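Local atomic coordinates of amicyanin (Paracoccus versutus, PDB entry 1ID2), a protein that carries electrons as a type I blue copper protein, holding a single copper ion in a beta-barrel of the plastocyanin/azurin family. Residues 34-40 / 101-106. Residues are numbered along the deposited sequence.
Sequences PEVTIKA and GKVIVE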
loop_
_atom_site.group_PDB
_atom_site.type_symbol
_atom_site.label_atom_id
_atom_site.label_comp_id
_atom_site.label_asym_id
_atom_site.label_seq_id
_atom_site.Cartn_x
_atom_site.Cartn_y
_atom_site.Cartn_z
ATOM N N PRO A 34 6.128 8.565 -3.438
ATOM C CA PRO A 34 6.162 7.620 -4.571
ATOM C C PRO A 34 7.208 6.505 -4.424
ATOM O O PRO A 34 7.153 5.483 -5.111
ATOM C CB PRO A 34 6.463 8.514 -5.778
ATOM C CG PRO A 34 6.240 9.930 -5.280
ATOM C CD PRO A 34 6.610 9.895 -3.833
ATOM N N GLU A 35 8.141 6.696 -3.504
ATOM C CA GLU A 35 9.177 5.718 -3.263
ATOM C C GLU A 35 9.497 5.739 -1.782
ATOM O O GLU A 35 9.916 6.778 -1.252
ATOM C CB GLU A 35 10.402 6.113 -4.054
ATOM C CG GLU A 35 11.363 5.006 -4.334
ATOM C CD GLU A 35 12.444 5.463 -5.283
ATOM O OE1 GLU A 35 12.119 5.679 -6.476
ATOM O OE2 GLU A 35 13.580 5.713 -4.813
ATOM N N VAL A 36 9.186 4.644 -1.096
ATOM C CA VAL A 36 9.432 4.541 0.344
ATOM C C VAL A 36 10.335 3.336 0.581
ATOM O O VAL A 36 10.328 2.397 -0.200
ATOM C CB VAL A 36 8.078 4.438 1.182
ATOM C CG1 VAL A 36 7.265 3.252 0.789
ATOM C CG2 VAL A 36 8.374 4.348 2.643
ATOM N N THR A 37 11.278 3.460 1.503
ATOM C CA THR A 37 12.160 2.341 1.784
ATOM C C THR A 37 12.242 1.989 3.285
ATOM O O THR A 37 12.201 2.871 4.148
ATOM C CB THR A 37 13.559 2.539 1.077
ATOM O OG1 THR A 37 14.622 2.027 1.878
ATOM C CG2 THR A 37 13.814 3.985 0.744
ATOM N N ILE A 38 11.944 0.718 3.542
ATOM C CA ILE A 38 11.819 0.149 4.882
ATOM C C ILE A 38 12.725 -1.083 4.942
ATOM O O ILE A 38 13.242 -1.536 3.917
ATOM C CB ILE A 38 10.360 -0.320 5.168
ATOM C CG1 ILE A 38 9.886 -1.309 4.087
ATOM C CG2 ILE A 38 9.458 0.851 5.212
ATOM C CD1 ILE A 38 8.565 -1.992 4.352
ATOM N N LYS A 39 12.785 -1.713 6.105
ATOM C CA LYS A 39 13.467 -2.998 6.240
ATOM C C LYS A 39 12.430 -4.120 6.247
ATOM O O LYS A 39 11.259 -3.872 6.568
ATOM C CB LYS A 39 14.288 -3.011 7.532
ATOM C CG LYS A 39 15.531 -2.139 7.469
ATOM C CD LYS A 39 15.815 -1.482 8.805
ATOM C CE LYS A 39 14.864 -0.318 9.083
ATOM N NZ LYS A 39 15.150 0.888 8.247
ATOM N N ALA A 40 12.824 -5.317 5.805
ATOM C CA ALA A 40 11.928 -6.481 5.800
ATOM C C ALA A 40 11.334 -6.631 7.177
ATOM O O ALA A 40 12.006 -6.346 8.171
ATOM C CB ALA A 40 12.683 -7.740 5.441
ATOM N N GLY A 101 3.475 3.677 -7.447
ATOM C CA GLY A 101 4.508 4.008 -6.476
ATOM C C GLY A 101 5.376 2.782 -6.282
ATOM O O GLY A 101 5.111 1.719 -6.876
ATOM N N LYS A 102 6.340 2.877 -5.373
ATOM C CA LYS A 102 7.121 1.708 -5.045
ATOM C C LYS A 102 7.639 1.659 -3.622
ATOM O O LYS A 102 7.885 2.697 -2.985
ATOM C CB LYS A 102 8.267 1.551 -6.037
ATOM C CG LYS A 102 9.515 2.308 -5.717
ATOM C CD LYS A 102 10.734 1.438 -6.030
ATOM C CE LYS A 102 11.172 1.524 -7.492
ATOM N NZ LYS A 102 10.150 1.104 -8.497
ATOM N N VAL A 103 7.774 0.432 -3.129
ATOM C CA VAL A 103 8.357 0.164 -1.827
ATOM C C VAL A 103 9.672 -0.591 -2.013
ATOM O O VAL A 103 9.720 -1.622 -2.672
ATOM C CB VAL A 103 7.385 -0.669 -0.931
ATOM C CG1 VAL A 103 7.926 -0.766 0.504
ATOM C CG2 VAL A 103 6.008 -0.018 -0.915
ATOM N N ILE A 104 10.734 -0.030 -1.456
ATOM C CA ILE A 104 12.033 -0.662 -1.438
ATOM C C ILE A 104 12.257 -1.262 -0.067
ATOM O O ILE A 104 12.198 -0.563 0.945
ATOM C CB ILE A 104 13.131 0.358 -1.718
ATOM C CG1 ILE A 104 12.864 1.025 -3.067
ATOM C CG2 ILE A 104 14.515 -0.308 -1.651
ATOM C CD1 ILE A 104 13.279 2.432 -3.063
ATOM N N VAL A 105 12.366 -2.581 -0.040
ATOM C CA VAL A 105 12.578 -3.319 1.188
ATOM C C VAL A 105 14.010 -3.826 1.223
ATOM O O VAL A 105 14.488 -4.459 0.279
ATOM C CB VAL A 105 11.608 -4.512 1.299
ATOM C CG1 VAL A 105 11.685 -5.095 2.676
ATOM C CG2 VAL A 105 10.187 -4.063 1.039
ATOM N N GLU A 106 14.675 -3.606 2.339
ATOM C CA GLU A 106 16.031 -4.081 2.490
ATOM C C GLU A 106 16.267 -4.685 3.875
ATOM O O GLU A 106 17.385 -4.562 4.418
ATOM C CB GLU A 106 16.986 -2.931 2.205
ATOM C CG GLU A 106 16.431 -1.575 2.539
ATOM C CD GLU A 106 17.499 -0.517 2.560
ATOM O OE1 GLU A 106 18.030 -0.180 1.469
ATOM O OE2 GLU A 106 17.824 -0.056 3.680
ATOM O OXT GLU A 106 15.345 -5.358 4.376
#
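Strands 35-38 and 101-105 run side by side in the same direction, their axes 4.6 Å apart at closest approach and inclined by 19°. An unbroken ladder of main-chain hydrogen bonds joins them, opening with Lys102 N to Pro34 O (2.7 Å). Val36 bonds through N to Lys102 O (3.0 Å) and through O to Ile104 N (2.8 Å), the residues on either side of its neighbour Val103; Ile38 does the same around Val105, through N to Ile104 O (2.9 Å) and through O to Glu106 N (3.0 Å), as parallel pairing requires. Beyond the strands the terminal carboxylate extends the ladder, Glu106 OXT accepting from Ala40 N at 2.9 Å.

Side chains alternate between the two faces of the sheet. On the inner face Val36 CG1 meets Val103 CG2 at 3.9 Å, while Ile38 bridges two valines, its CD1 lying 4.1 Å from Val103 CG1 and its CG1 4.1 Å from Val105 CG2. Ile38, Val103 and Val105 pack on Phe83, and Ile38 and Val103 also on Val44, both of the facing sheet. The outer face is mixed: Glu35 CG rests against Ile104 CD1 (3.5 Å) and Lys102 CG (3.6 Å), and the Lys102 ammonium forms a salt bridge with Asp90.

Strand 101-105 also pairs antiparallel with strand 87-92, so it is the central strand of a three-stranded mixed sheet with 35-38 at its edge. A C-terminal strand paired in parallel with an earlier one, within two facing sheets, is characteristic of the cupredoxin Greek-key beta-sandwich; here it begins just after Met99, the last of the copper ligands His54, Cys93, His96 and Met99.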